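Local coordinates for ESX-1 secretion-associated protein EspB (Mycobacterium marinum, PDB 7P0Z) that is secreted through the mycobacterial ESX-1 system and assembles as seven copies, probably into a channel-like structure, in protein transport, at residues Y61-L72 and S189-M200. Residues are numbered along the deposited sequence; the frame is centred on the assembly and turned at random.
Sequences YLQAGERERQRL and SMDQQKEWILHM
Trp196 reaches across to Gly65, where the absence of a side chain makes room for a large ring between two antiparallel helices whose axes, over these segments, come within 11.3 Å at 166°. With CG anti to the backbone N (chi1 -176°), the indole extends straight over, and its six-membered ring abuts the opposing backbone: CZ3 and CH2 each lie 3.6 Å from Gly65 CA. At the ring edge, near its plane, CH2 also meets Tyr61 O at 3.3 Å; that carbonyl already accepts the helical bond from Gly65 N. Met200 CG covers part of one indole face toward the rim, and the methionine chain, bent at chi2 and chi3, carries CE to Tyr61 CB (3.7 Å) and Leu62 CD2 (4.0 Å). NE1 of Trp196 is satisfied by Pro277 O, tying the ring to the C-terminal loop.

At the other end Leu72 sets its two methyls on Ser189 and Met190. Its CD1 packs on Ser189 OG at 3.6 Å, while the Leu72 and Met190 side chains cross at about a right angle, CD2 lying 3.8 Å from Met190 CG. The Gln193 side chain, the other large contributor, is bent at chi2 and lies between the levels of Leu72 and Trp196, packing beside the aliphatic base of Glu68. No hydrogen bond joins the segments; Ser189 OG bonds to Ile283 N and Glu68 OE2 to Ala282 N, while Arg67 grips Glu68 OE1 side-on through NE and NH2.

The contact joins the PE-domain helix 42-81 to the long PPE-domain helix 181-224 within the elongated helical bundle. Helix 13-23 packs on Leu72 and Met190, helix 149-166 touches Leu62, and Arg67 also forms a salt bridge with Glu187 of a neighbouring subunit.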
# COMPACT_ATOMS: atom_id res chain seq x y z
N TYR A 61 -1.84 25.82 21.87
CA TYR A 61 -0.57 25.71 21.18
C TYR A 61 -0.20 26.98 20.44
O TYR A 61 0.98 27.25 20.21
CB TYR A 61 -0.59 24.53 20.24
CG TYR A 61 -0.23 23.30 20.98
CD1 TYR A 61 -1.18 22.60 21.67
CD2 TYR A 61 1.08 22.87 21.04
CE1 TYR A 61 -0.87 21.50 22.36
CE2 TYR A 61 1.41 21.77 21.73
CZ TYR A 61 0.43 21.09 22.39
OH TYR A 61 0.75 19.98 23.10
N LEU A 62 -1.19 27.77 20.04
CA LEU A 62 -0.86 29.05 19.44
C LEU A 62 -0.17 29.96 20.44
O LEU A 62 0.77 30.68 20.09
CB LEU A 62 -2.12 29.70 18.90
CG LEU A 62 -2.60 29.02 17.63
CD1 LEU A 62 -3.96 29.52 17.29
CD2 LEU A 62 -1.64 29.20 16.49
N GLN A 63 -0.61 29.93 21.69
CA GLN A 63 0.11 30.69 22.71
C GLN A 63 1.53 30.19 22.89
O GLN A 63 2.47 30.98 23.10
CB GLN A 63 -0.66 30.65 24.02
CG GLN A 63 -1.79 31.59 24.01
CD GLN A 63 -2.69 31.41 25.17
OE1 GLN A 63 -2.71 30.35 25.78
NE2 GLN A 63 -3.45 32.43 25.49
N ALA A 64 1.73 28.88 22.79
CA ALA A 64 3.10 28.38 22.85
C ALA A 64 3.95 28.94 21.72
O ALA A 64 5.10 29.37 21.93
CB ALA A 64 3.10 26.85 22.82
N GLY A 65 3.42 28.93 20.50
CA GLY A 65 4.16 29.48 19.38
C GLY A 65 4.48 30.96 19.56
O GLY A 65 5.54 31.44 19.16
N GLU A 66 3.56 31.69 20.17
CA GLU A 66 3.82 33.08 20.47
C GLU A 66 5.03 33.24 21.39
O GLU A 66 5.88 34.12 21.17
CB GLU A 66 2.58 33.68 21.11
CG GLU A 66 2.63 35.13 21.32
CD GLU A 66 1.30 35.65 21.79
OE1 GLU A 66 0.36 34.84 21.92
OE2 GLU A 66 1.19 36.87 22.03
N ARG A 67 5.14 32.38 22.40
CA ARG A 67 6.33 32.46 23.23
C ARG A 67 7.60 32.15 22.43
O ARG A 67 8.64 32.80 22.62
CB ARG A 67 6.25 31.52 24.42
CG ARG A 67 7.54 31.52 25.20
CD ARG A 67 7.59 30.45 26.22
NE ARG A 67 8.18 29.25 25.68
CZ ARG A 67 8.58 28.25 26.43
NH1 ARG A 67 8.44 28.32 27.73
NH2 ARG A 67 9.11 27.17 25.88
N GLU A 68 7.53 31.16 21.56
CA GLU A 68 8.72 30.87 20.76
C GLU A 68 9.13 32.05 19.91
O GLU A 68 10.32 32.31 19.70
CB GLU A 68 8.51 29.63 19.90
CG GLU A 68 8.46 28.35 20.69
CD GLU A 68 9.59 28.25 21.71
OE1 GLU A 68 9.32 28.47 22.91
OE2 GLU A 68 10.73 27.95 21.33
N ARG A 69 8.16 32.80 19.40
CA ARG A 69 8.52 33.95 18.59
C ARG A 69 9.13 35.06 19.43
O ARG A 69 10.04 35.76 18.97
CB ARG A 69 7.32 34.43 17.79
CG ARG A 69 7.01 33.50 16.66
CD ARG A 69 6.01 34.08 15.73
NE ARG A 69 4.78 34.41 16.43
CZ ARG A 69 3.82 33.54 16.70
NH1 ARG A 69 3.97 32.28 16.35
NH2 ARG A 69 2.74 33.93 17.32
N GLN A 70 8.67 35.24 20.67
CA GLN A 70 9.36 36.20 21.52
C GLN A 70 10.81 35.80 21.74
O GLN A 70 11.71 36.65 21.73
CB GLN A 70 8.70 36.36 22.86
CG GLN A 70 7.49 37.15 22.88
CD GLN A 70 7.14 37.48 24.30
OE1 GLN A 70 7.85 37.10 25.22
NE2 GLN A 70 6.03 38.17 24.49
N ARG A 71 11.05 34.53 22.00
CA ARG A 71 12.42 34.11 22.23
C ARG A 71 13.27 34.28 20.99
O ARG A 71 14.44 34.67 21.08
CB ARG A 71 12.46 32.67 22.72
CG ARG A 71 11.91 32.55 24.09
CD ARG A 71 11.90 31.15 24.53
NE ARG A 71 11.37 31.07 25.87
CZ ARG A 71 11.49 30.01 26.64
NH1 ARG A 71 12.10 28.94 26.19
NH2 ARG A 71 10.97 30.03 27.85
N LEU A 72 12.70 34.02 19.82
CA LEU A 72 13.44 34.23 18.59
C LEU A 72 13.79 35.70 18.40
O LEU A 72 14.89 36.04 17.97
CB LEU A 72 12.64 33.70 17.42
CG LEU A 72 13.11 34.03 16.01
CD1 LEU A 72 14.31 33.21 15.65
CD2 LEU A 72 12.00 33.76 15.05
N SER A 189 16.22 28.86 12.03
CA SER A 189 15.22 28.92 13.08
C SER A 189 13.91 29.54 12.59
O SER A 189 12.83 29.04 12.88
CB SER A 189 15.78 29.68 14.26
OG SER A 189 14.90 29.65 15.36
N MET A 190 14.00 30.64 11.84
CA MET A 190 12.79 31.23 11.27
C MET A 190 12.10 30.28 10.32
O MET A 190 10.87 30.24 10.26
CB MET A 190 13.10 32.54 10.57
CG MET A 190 13.38 33.66 11.49
SD MET A 190 13.42 35.17 10.56
CE MET A 190 14.87 34.83 9.59
N ASP A 191 12.86 29.53 9.55
CA ASP A 191 12.27 28.54 8.67
C ASP A 191 11.50 27.49 9.45
O ASP A 191 10.42 27.06 9.04
CB ASP A 191 13.38 27.91 7.83
CG ASP A 191 12.87 26.87 6.90
OD1 ASP A 191 12.48 27.22 5.77
OD2 ASP A 191 12.86 25.69 7.29
N GLN A 192 12.05 27.07 10.58
CA GLN A 192 11.33 26.11 11.41
C GLN A 192 10.04 26.70 11.95
O GLN A 192 9.00 26.03 11.98
CB GLN A 192 12.22 25.67 12.56
CG GLN A 192 13.26 24.71 12.15
CD GLN A 192 14.11 24.32 13.31
OE1 GLN A 192 14.63 25.17 14.01
NE2 GLN A 192 14.24 23.03 13.53
N GLN A 193 10.08 27.95 12.40
CA GLN A 193 8.86 28.58 12.87
C GLN A 193 7.84 28.66 11.75
O GLN A 193 6.64 28.48 11.97
CB GLN A 193 9.14 29.97 13.41
CG GLN A 193 9.99 30.02 14.65
CD GLN A 193 9.56 29.06 15.74
OE1 GLN A 193 10.33 28.20 16.15
NE2 GLN A 193 8.34 29.19 16.21
N LYS A 194 8.29 28.96 10.54
CA LYS A 194 7.41 29.03 9.40
C LYS A 194 6.75 27.68 9.15
O LYS A 194 5.55 27.60 8.88
CB LYS A 194 8.20 29.48 8.18
CG LYS A 194 7.43 29.85 6.95
CD LYS A 194 7.17 28.65 6.11
CE LYS A 194 8.46 28.03 5.71
NZ LYS A 194 8.24 26.86 4.85
N GLU A 195 7.53 26.60 9.23
CA GLU A 195 6.97 25.28 9.03
C GLU A 195 5.92 24.97 10.07
O GLU A 195 4.86 24.41 9.76
CB GLU A 195 8.06 24.24 9.09
CG GLU A 195 8.92 24.27 7.90
CD GLU A 195 8.19 23.79 6.69
OE1 GLU A 195 7.35 22.88 6.83
OE2 GLU A 195 8.46 24.30 5.59
N TRP A 196 6.19 25.31 11.32
CA TRP A 196 5.22 25.06 12.36
C TRP A 196 3.95 25.87 12.13
O TRP A 196 2.84 25.37 12.36
CB TRP A 196 5.82 25.38 13.71
CG TRP A 196 4.92 25.06 14.81
CD1 TRP A 196 4.67 23.84 15.32
CD2 TRP A 196 4.12 25.98 15.52
NE1 TRP A 196 3.76 23.93 16.33
CE2 TRP A 196 3.40 25.24 16.47
CE3 TRP A 196 3.93 27.35 15.45
CZ2 TRP A 196 2.52 25.83 17.35
CZ3 TRP A 196 3.05 27.94 16.31
CH2 TRP A 196 2.35 27.18 17.26
N ILE A 197 4.09 27.11 11.69
CA ILE A 197 2.92 27.94 11.43
C ILE A 197 2.08 27.34 10.31
O ILE A 197 0.85 27.35 10.37
CB ILE A 197 3.35 29.38 11.13
CG1 ILE A 197 3.83 30.06 12.40
CG2 ILE A 197 2.23 30.18 10.52
CD1 ILE A 197 2.74 30.40 13.33
N LEU A 198 2.72 26.85 9.26
CA LEU A 198 1.96 26.24 8.18
C LEU A 198 1.25 24.98 8.65
O LEU A 198 0.10 24.73 8.26
CB LEU A 198 2.88 25.94 7.01
CG LEU A 198 3.23 27.21 6.25
CD1 LEU A 198 3.91 26.89 4.97
CD2 LEU A 198 1.98 28.00 5.98
N HIS A 199 1.90 24.19 9.49
CA HIS A 199 1.23 23.03 10.05
C HIS A 199 0.03 23.44 10.90
O HIS A 199 -1.02 22.79 10.88
CB HIS A 199 2.21 22.20 10.86
CG HIS A 199 1.68 20.87 11.27
ND1 HIS A 199 1.06 20.66 12.47
CD2 HIS A 199 1.63 19.69 10.61
CE1 HIS A 199 0.67 19.40 12.55
NE2 HIS A 199 1.01 18.79 11.44
N MET A 200 0.16 24.53 11.65
CA MET A 200 -0.94 24.99 12.47
C MET A 200 -2.09 25.49 11.62
O MET A 200 -3.26 25.30 11.97
CB MET A 200 -0.46 26.09 13.41
CG MET A 200 0.46 25.61 14.50
SD MET A 200 -0.22 24.28 15.48
CE MET A 200 -1.10 25.23 16.69